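Local coordinates for protein, Family 18 Chitinase (Crocus vernus, PDB 3SIM) that probably binds chitin and hydrolyses its glycosidic bonds, as a plant family 18 glycosyl hydrolase built on a TIM barrel, at residues 91-95 with 126-132. Numbering follows the deposited sequence.
Sequences TVQFQ and YEHFQNT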
loop_
_atom_site.group_PDB
_atom_site.type_symbol
_atom_site.label_atom_id
_atom_site.label_comp_id
_atom_site.label_asym_id
_atom_site.label_seq_id
_atom_site.Cartn_x
_atom_site.Cartn_y
_atom_site.Cartn_z
ATOM N N THR A 91 -12.583 6.861 12.582
ATOM C CA THR A 91 -12.189 5.597 12.030
ATOM C C THR A 91 -12.725 5.450 10.571
ATOM O O THR A 91 -13.825 5.749 10.312
ATOM C CB THR A 91 -12.617 4.431 12.931
ATOM O OG1 THR A 91 -11.969 4.538 14.179
ATOM C CG2 THR A 91 -12.277 3.115 12.297
ATOM N N VAL A 92 -11.901 4.977 9.652
ATOM C CA VAL A 92 -12.354 4.673 8.306
ATOM C C VAL A 92 -12.956 3.243 8.197
ATOM O O VAL A 92 -12.284 2.243 8.233
ATOM C CB VAL A 92 -11.255 4.921 7.214
ATOM C CG1 VAL A 92 -11.697 4.482 5.904
ATOM C CG2 VAL A 92 -10.821 6.352 7.189
ATOM N N GLN A 93 -14.261 3.243 8.057
ATOM C CA GLN A 93 -15.091 2.063 7.921
ATOM C C GLN A 93 -15.506 1.883 6.465
ATOM O O GLN A 93 -16.083 2.797 5.917
ATOM C CB GLN A 93 -16.351 2.162 8.795
ATOM C CG GLN A 93 -16.103 2.221 10.312
ATOM C CD GLN A 93 -15.842 0.894 10.962
ATOM O OE1 GLN A 93 -15.496 0.853 12.110
ATOM N NE2 GLN A 93 -15.952 -0.179 10.217
ATOM N N PHE A 94 -15.214 0.730 5.860
ATOM C CA PHE A 94 -15.753 0.443 4.530
ATOM C C PHE A 94 -17.270 0.345 4.585
ATOM O O PHE A 94 -17.804 -0.418 5.313
ATOM C CB PHE A 94 -15.215 -0.837 3.874
ATOM C CG PHE A 94 -15.588 -0.985 2.424
ATOM C CD1 PHE A 94 -14.786 -0.496 1.452
ATOM C CD2 PHE A 94 -16.767 -1.560 2.028
ATOM C CE1 PHE A 94 -15.134 -0.590 0.157
ATOM C CE2 PHE A 94 -17.071 -1.652 0.701
ATOM C CZ PHE A 94 -16.262 -1.156 -0.208
ATOM N N GLN A 95 -17.912 1.152 3.772
ATOM C CA GLN A 95 -19.348 1.214 3.685
ATOM C C GLN A 95 -19.859 1.389 2.263
ATOM O O GLN A 95 -19.485 2.326 1.623
ATOM C CB GLN A 95 -19.886 2.380 4.519
ATOM C CG GLN A 95 -19.277 2.597 5.863
ATOM C CD GLN A 95 -19.976 3.661 6.643
ATOM O OE1 GLN A 95 -21.165 3.685 6.708
ATOM N NE2 GLN A 95 -19.231 4.538 7.227
ATOM N N TYR A 126 -8.175 -0.639 3.162
ATOM C CA TYR A 126 -9.225 -0.601 4.142
ATOM C C TYR A 126 -8.899 -1.549 5.334
ATOM O O TYR A 126 -8.425 -2.622 5.144
ATOM C CB TYR A 126 -10.563 -0.886 3.546
ATOM C CG TYR A 126 -11.127 0.172 2.698
ATOM C CD1 TYR A 126 -11.829 1.230 3.245
ATOM C CD2 TYR A 126 -11.004 0.114 1.323
ATOM C CE1 TYR A 126 -12.342 2.205 2.457
ATOM C CE2 TYR A 126 -11.531 1.057 0.537
ATOM C CZ TYR A 126 -12.200 2.118 1.088
ATOM O OH TYR A 126 -12.696 3.050 0.275
ATOM N N GLU A 127 -9.108 -1.077 6.543
ATOM C CA GLU A 127 -8.788 -1.791 7.766
ATOM C C GLU A 127 -9.957 -2.057 8.806
ATOM O O GLU A 127 -9.765 -2.639 9.834
ATOM C CB GLU A 127 -7.523 -1.191 8.404
ATOM C CG GLU A 127 -6.287 -1.068 7.463
ATOM C CD GLU A 127 -4.998 -0.575 8.132
ATOM O OE1 GLU A 127 -5.000 -0.221 9.274
ATOM O OE2 GLU A 127 -3.973 -0.545 7.508
ATOM N N HIS A 128 -11.131 -1.522 8.511
ATOM C CA HIS A 128 -12.283 -1.667 9.360
ATOM C C HIS A 128 -13.522 -2.006 8.568
ATOM O O HIS A 128 -13.804 -1.416 7.588
ATOM C CB HIS A 128 -12.466 -0.451 10.282
ATOM C CG HIS A 128 -11.224 -0.053 11.000
ATOM N ND1 HIS A 128 -10.910 -0.523 12.238
ATOM C CD2 HIS A 128 -10.213 0.756 10.643
ATOM C CE1 HIS A 128 -9.760 -0.031 12.612
ATOM N NE2 HIS A 128 -9.309 0.741 11.660
ATOM N N PHE A 129 -14.188 -3.045 9.021
ATOM C CA PHE A 129 -15.287 -3.681 8.328
ATOM C C PHE A 129 -16.611 -3.865 9.147
ATOM O O PHE A 129 -17.422 -4.634 8.800
ATOM C CB PHE A 129 -14.833 -4.967 7.616
ATOM C CG PHE A 129 -13.592 -4.825 6.747
ATOM C CD1 PHE A 129 -13.693 -4.584 5.411
ATOM C CD2 PHE A 129 -12.352 -4.943 7.256
ATOM C CE1 PHE A 129 -12.569 -4.471 4.606
ATOM C CE2 PHE A 129 -11.237 -4.805 6.461
ATOM C CZ PHE A 129 -11.351 -4.608 5.151
ATOM N N GLN A 130 -16.775 -3.117 10.216
ATOM C CA GLN A 130 -17.889 -3.227 11.133
ATOM C C GLN A 130 -19.255 -2.845 10.553
ATOM O O GLN A 130 -20.231 -3.168 11.096
ATOM C CB GLN A 130 -17.626 -2.452 12.413
ATOM C CG GLN A 130 -16.759 -3.087 13.401
ATOM C CD GLN A 130 -16.377 -2.123 14.500
ATOM O OE1 GLN A 130 -16.980 -2.121 15.525
ATOM N NE2 GLN A 130 -15.365 -1.359 14.292
ATOM N N ASN A 131 -19.279 -2.137 9.450
ATOM C CA ASN A 131 -20.503 -1.758 8.760
ATOM C C ASN A 131 -20.689 -2.404 7.355
ATOM O O ASN A 131 -21.393 -1.876 6.541
ATOM C CB ASN A 131 -20.639 -0.232 8.674
ATOM C CG ASN A 131 -20.540 0.455 10.016
ATOM O OD1 ASN A 131 -21.250 0.150 10.900
ATOM N ND2 ASN A 131 -19.627 1.332 10.152
ATOM N N THR A 132 -19.997 -3.499 7.104
ATOM C CA THR A 132 -19.982 -4.219 5.865
ATOM C C THR A 132 -19.860 -5.731 6.058
ATOM O O THR A 132 -19.868 -6.206 7.138
ATOM C CB THR A 132 -18.871 -3.716 4.890
ATOM O OG1 THR A 132 -19.240 -4.025 3.569
ATOM C CG2 THR A 132 -17.487 -4.306 5.231
HETATM O O HOH W 1 -10.036 1.543 6.969
#
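Phe-94 turns the edge of its ring toward the face of Tyr-126, a T-shaped stack with planes at 86°. CD1 does the touching, 3.7 Å from Tyr-126 CZ, and sits over the middle of the tyrosine ring; CG anti to the backbone N (chi1 -170°) sets the Phe-94 ring between Tyr-126, at CD1, and Thr-132, at CD2. CB of Thr-132 lies 3.5 Å from Phe-94 O, and its OG1, hydrogen-bonded to a glycerol probably from the crystallisation liquor, lies at the Phe-94 ring edge, near the ring plane. The phenol OH of Tyr-126 is bonded to Asp-38, and Phe-137 of helix 134-150 packs edge-to-face with Phe-94 and also touches Tyr-126. An alanine in place of Tyr-126 would probably leave the Phe-94 edge without its aromatic face and Asp-38 without this hydroxyl partner. Between the backbones, Phe-94 N donates a nearly straight bond to His-128 O (3.1 Å, 166°). One water accepts from Glu-127 N and donates to Val-92 O (2.7 Å from the water oxygen), linking the two backbones. Farther out, Thr-91 lays CG2 over the imidazole face of His-128, a CH-pi contact 3.6 Å from the ring centroid. The contact joins two beta-alpha loops, after strands 76-83 (through hairpin 86-87/90-91) and 121-125, at the C-terminal end of the barrel strands, which carries the substrate cleft in family 18 TIM barrels.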